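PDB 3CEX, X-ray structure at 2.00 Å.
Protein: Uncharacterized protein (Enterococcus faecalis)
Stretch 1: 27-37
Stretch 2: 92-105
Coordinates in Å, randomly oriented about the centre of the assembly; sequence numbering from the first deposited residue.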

# COMPACT_ATOMS: atom_id res chain seq x y z
N GLN A 27 -11.83 15.04 -2.93
CA GLN A 27 -11.26 16.22 -3.60
C GLN A 27 -11.67 16.32 -5.05
O GLN A 27 -11.30 17.29 -5.71
CB GLN A 27 -9.74 16.24 -3.49
CG GLN A 27 -9.26 16.28 -2.04
CD GLN A 27 -7.76 16.16 -1.93
OE1 GLN A 27 -7.01 17.03 -2.44
NE2 GLN A 27 -7.30 15.08 -1.28
N MSE A 28 -12.43 15.36 -5.57
CA MSE A 28 -12.68 15.30 -7.00
C MSE A 28 -14.15 15.39 -7.35
O MSE A 28 -14.98 14.95 -6.58
CB MSE A 28 -12.13 13.97 -7.56
CG MSE A 28 -10.69 13.77 -7.16
SE MSE A 28 -9.94 12.05 -7.67
CE MSE A 28 -9.25 12.49 -9.49
N THR A 29 -14.45 15.92 -8.52
CA THR A 29 -15.77 15.74 -9.14
C THR A 29 -15.82 14.32 -9.71
O THR A 29 -14.78 13.67 -9.84
CB THR A 29 -16.00 16.75 -10.28
OG1 THR A 29 -15.07 16.46 -11.34
CG2 THR A 29 -15.83 18.20 -9.78
N VAL A 30 -17.02 13.82 -10.02
CA VAL A 30 -17.15 12.50 -10.61
C VAL A 30 -16.46 12.46 -11.99
O VAL A 30 -15.84 11.46 -12.31
CB VAL A 30 -18.64 11.99 -10.69
CG1 VAL A 30 -19.46 12.86 -11.53
CG2 VAL A 30 -18.71 10.57 -11.24
N ALA A 31 -16.54 13.53 -12.78
CA ALA A 31 -15.84 13.58 -14.08
C ALA A 31 -14.33 13.41 -13.91
O ALA A 31 -13.68 12.65 -14.66
CB ALA A 31 -16.17 14.89 -14.84
N GLU A 32 -13.78 14.05 -12.90
CA GLU A 32 -12.35 13.92 -12.58
C GLU A 32 -12.01 12.52 -12.13
O GLU A 32 -10.99 11.95 -12.55
CB GLU A 32 -11.94 14.92 -11.50
CG GLU A 32 -11.72 16.34 -12.07
CD GLU A 32 -11.79 17.45 -11.04
OE1 GLU A 32 -12.02 17.16 -9.83
OE2 GLU A 32 -11.61 18.63 -11.46
N ALA A 33 -12.84 11.96 -11.26
CA ALA A 33 -12.65 10.60 -10.75
C ALA A 33 -12.65 9.58 -11.88
O ALA A 33 -11.95 8.58 -11.82
CB ALA A 33 -13.75 10.24 -9.75
N ASN A 34 -13.50 9.82 -12.89
CA ASN A 34 -13.59 8.94 -14.07
C ASN A 34 -12.44 9.10 -15.08
O ASN A 34 -12.39 8.39 -16.07
CB ASN A 34 -14.90 9.23 -14.81
CG ASN A 34 -16.12 8.70 -14.10
OD1 ASN A 34 -16.02 7.77 -13.31
ND2 ASN A 34 -17.27 9.27 -14.39
N THR A 35 -11.55 10.06 -14.86
CA THR A 35 -10.56 10.41 -15.84
C THR A 35 -9.32 9.55 -15.71
O THR A 35 -8.67 9.52 -14.64
CB THR A 35 -10.16 11.88 -15.73
OG1 THR A 35 -11.32 12.67 -16.03
CG2 THR A 35 -9.02 12.24 -16.73
N MSE A 36 -8.95 8.88 -16.81
CA MSE A 36 -7.70 8.12 -16.77
C MSE A 36 -6.63 8.92 -17.50
O MSE A 36 -6.78 9.23 -18.68
CB MSE A 36 -7.88 6.65 -17.19
CG MSE A 36 -7.92 6.28 -18.59
SE MSE A 36 -7.96 4.29 -18.68
CE MSE A 36 -6.08 3.84 -18.56
N PRO A 37 -5.59 9.37 -16.76
CA PRO A 37 -4.62 10.29 -17.35
C PRO A 37 -3.65 9.72 -18.41
O PRO A 37 -2.99 10.49 -19.10
CB PRO A 37 -3.87 10.88 -16.13
CG PRO A 37 -4.11 9.99 -15.02
CD PRO A 37 -5.32 9.13 -15.33
N THR A 92 -7.64 -4.51 -20.61
CA THR A 92 -6.97 -3.64 -21.57
C THR A 92 -7.23 -2.16 -21.20
O THR A 92 -8.18 -1.86 -20.45
CB THR A 92 -7.44 -3.96 -23.00
OG1 THR A 92 -8.85 -3.70 -23.11
CG2 THR A 92 -7.19 -5.44 -23.31
N PRO A 93 -6.37 -1.24 -21.68
CA PRO A 93 -6.60 0.18 -21.43
C PRO A 93 -7.98 0.64 -21.87
O PRO A 93 -8.60 1.46 -21.21
CB PRO A 93 -5.52 0.87 -22.28
CG PRO A 93 -4.45 -0.12 -22.40
CD PRO A 93 -5.12 -1.47 -22.44
N GLU A 94 -8.46 0.12 -22.99
CA GLU A 94 -9.74 0.52 -23.52
C GLU A 94 -10.90 -0.04 -22.70
O GLU A 94 -11.91 0.64 -22.53
CB GLU A 94 -9.81 0.10 -24.99
CG GLU A 94 -8.75 0.83 -25.87
CD GLU A 94 -7.38 0.09 -26.06
OE1 GLU A 94 -7.00 -0.81 -25.25
OE2 GLU A 94 -6.68 0.44 -27.05
N GLU A 95 -10.73 -1.23 -22.13
CA GLU A 95 -11.69 -1.79 -21.18
C GLU A 95 -11.70 -1.03 -19.85
O GLU A 95 -12.77 -0.78 -19.29
CB GLU A 95 -11.42 -3.27 -20.92
CG GLU A 95 -11.84 -4.18 -22.08
CD GLU A 95 -11.45 -5.65 -21.88
OE1 GLU A 95 -10.46 -5.93 -21.19
OE2 GLU A 95 -12.11 -6.52 -22.48
N ALA A 96 -10.51 -0.64 -19.37
CA ALA A 96 -10.38 0.12 -18.12
C ALA A 96 -11.07 1.49 -18.20
O ALA A 96 -11.63 1.94 -17.22
CB ALA A 96 -8.87 0.28 -17.72
N ALA A 97 -11.01 2.15 -19.36
CA ALA A 97 -11.69 3.43 -19.56
C ALA A 97 -13.21 3.32 -19.45
O ALA A 97 -13.88 4.32 -19.32
CB ALA A 97 -11.32 4.02 -20.92
N LYS A 98 -13.75 2.10 -19.54
CA LYS A 98 -15.17 1.88 -19.43
C LYS A 98 -15.63 1.74 -17.99
O LYS A 98 -16.83 1.65 -17.73
CB LYS A 98 -15.58 0.63 -20.22
CG LYS A 98 -15.46 0.82 -21.73
CD LYS A 98 -16.13 -0.33 -22.46
CE LYS A 98 -15.43 -0.71 -23.77
NZ LYS A 98 -16.26 -0.44 -24.94
N VAL A 99 -14.69 1.69 -17.04
CA VAL A 99 -15.09 1.66 -15.65
C VAL A 99 -15.25 3.12 -15.21
O VAL A 99 -14.29 3.80 -14.86
CB VAL A 99 -14.11 0.89 -14.77
CG1 VAL A 99 -14.60 0.94 -13.30
CG2 VAL A 99 -13.96 -0.58 -15.27
N VAL A 100 -16.49 3.60 -15.32
CA VAL A 100 -16.86 4.95 -14.98
C VAL A 100 -18.19 4.88 -14.22
O VAL A 100 -18.95 3.93 -14.39
CB VAL A 100 -17.00 5.87 -16.24
CG1 VAL A 100 -15.64 6.02 -16.91
CG2 VAL A 100 -18.06 5.34 -17.24
N VAL A 101 -18.44 5.88 -13.36
CA VAL A 101 -19.67 5.92 -12.57
C VAL A 101 -20.41 7.24 -12.77
O VAL A 101 -19.80 8.28 -13.10
CB VAL A 101 -19.40 5.73 -11.05
CG1 VAL A 101 -18.95 4.30 -10.73
CG2 VAL A 101 -18.39 6.76 -10.55
N ALA A 102 -21.72 7.20 -12.54
CA ALA A 102 -22.56 8.40 -12.63
C ALA A 102 -22.41 9.32 -11.41
O ALA A 102 -22.51 10.54 -11.54
CB ALA A 102 -24.04 7.99 -12.83
N GLU A 103 -22.17 8.74 -10.23
CA GLU A 103 -21.98 9.49 -9.00
C GLU A 103 -20.93 8.85 -8.10
O GLU A 103 -20.85 7.62 -8.01
CB GLU A 103 -23.29 9.62 -8.21
CG GLU A 103 -24.45 10.27 -8.95
CD GLU A 103 -24.35 11.79 -9.05
OE1 GLU A 103 -23.41 12.40 -8.48
OE2 GLU A 103 -25.26 12.37 -9.70
N LYS A 104 -20.16 9.69 -7.40
CA LYS A 104 -19.08 9.22 -6.51
C LYS A 104 -19.56 8.30 -5.37
O LYS A 104 -18.89 7.35 -5.02
CB LYS A 104 -18.36 10.40 -5.87
CG LYS A 104 -17.50 11.21 -6.79
CD LYS A 104 -16.65 12.21 -6.03
CE LYS A 104 -17.44 13.23 -5.27
NZ LYS A 104 -16.51 14.04 -4.46
N GLN A 105 -20.74 8.59 -4.83
CA GLN A 105 -21.29 7.81 -3.72
C GLN A 105 -21.29 6.30 -3.98
O GLN A 105 -21.05 5.52 -3.06
CB GLN A 105 -22.72 8.28 -3.35
CG GLN A 105 -23.27 7.82 -1.98
CD GLN A 105 -22.37 8.26 -0.83
OE1 GLN A 105 -21.99 9.43 -0.75
NE2 GLN A 105 -21.98 7.33 0.04
O HOH W 1 -11.99 6.61 -17.99

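The contact between the two stretches is anchored by the side-chain amide of Asn 34, which pairs with the backbone of Val 101 at both ends. Asn 34 ND2 donates to Val 101 O at 3.0 Å with an almost linear N-H...O angle of 179°, while Val 101 N donates to Asn 34 OD1 at 3.1 Å and 164°. An amide side chain is well suited to this place, because it carries a donor and an acceptor side by side and can satisfy both the NH and the C=O of a single extended residue. The geometry is set by chi1 in the m well and chi2 of -24°, on a CA-to-CB bond that points toward the second stretch. Val 101, with phi/psi of -126/155, lies in a loop, and the bidentate pairing ties its backbone to Asn 34, four residues on from Val 30.

A second polar link lies earlier in the first stretch, just before the N-cap residue Thr 29. Lys 104 NZ donates to Met 28 O at 2.8 Å. The CA-to-CB bond of Lys 104 points sideways, but the chain, with chi angles m, t, m and t, brings its end nearer to the first stretch. The length of lysine matters here: its methylenes run past Val 30, with Lys 104 CG 4.0 Å from Val 30 CA, before the ammonium group reaches the carbonyl. One side chain thus supplies both apolar cover and a charged donor. Met 28, a selenomethionine, contributes its backbone oxygen to this bond, while the end of its own side chain leads away.

Thr 29 supports the arrangement from within the first stretch. Its OG1 caps the helix by accepting from Glu 32 N at 3.1 Å, and Glu 32 OE1 in return accepts from Thr 29 N at 3.0 Å.

Between the two polar links, Val 30 points toward the second stretch. Its CG2 lies 3.9 Å from Val 101 CG2 and 3.1 Å from Val 101 O, a close approach of a methyl group to the oxygen that also accepts from Asn 34. The compact, branched side chain fills the space bounded by Val 101 and the aliphatic part of Lys 104. Val 100 packs beside the Asn 34 amide, its CA 3.4 Å from Asn 34 OD1.

Farther out, Met 36, also a selenomethionine, reaches Pro 93, Ala 96 and Ala 97, where a type I turn runs from Ala 96 to Val 99. Its SE sits 4.0 Å from Ala 97 CB and 4.2 Å from Ala 96 CB, and 3.8 Å from Pro 93 O. The SE packs against these two alanine methyl groups and also lies 3.8 Å from Ala 97 N. A water whose O lies 2.6 Å from Asn 34 O and 3.3 Å from Ala 97 O bridges the two stretches. Altogether 483 Å² is buried, counting both sides, with Lys 104, Asn 34, Met 36 and Val 30 the largest contributors.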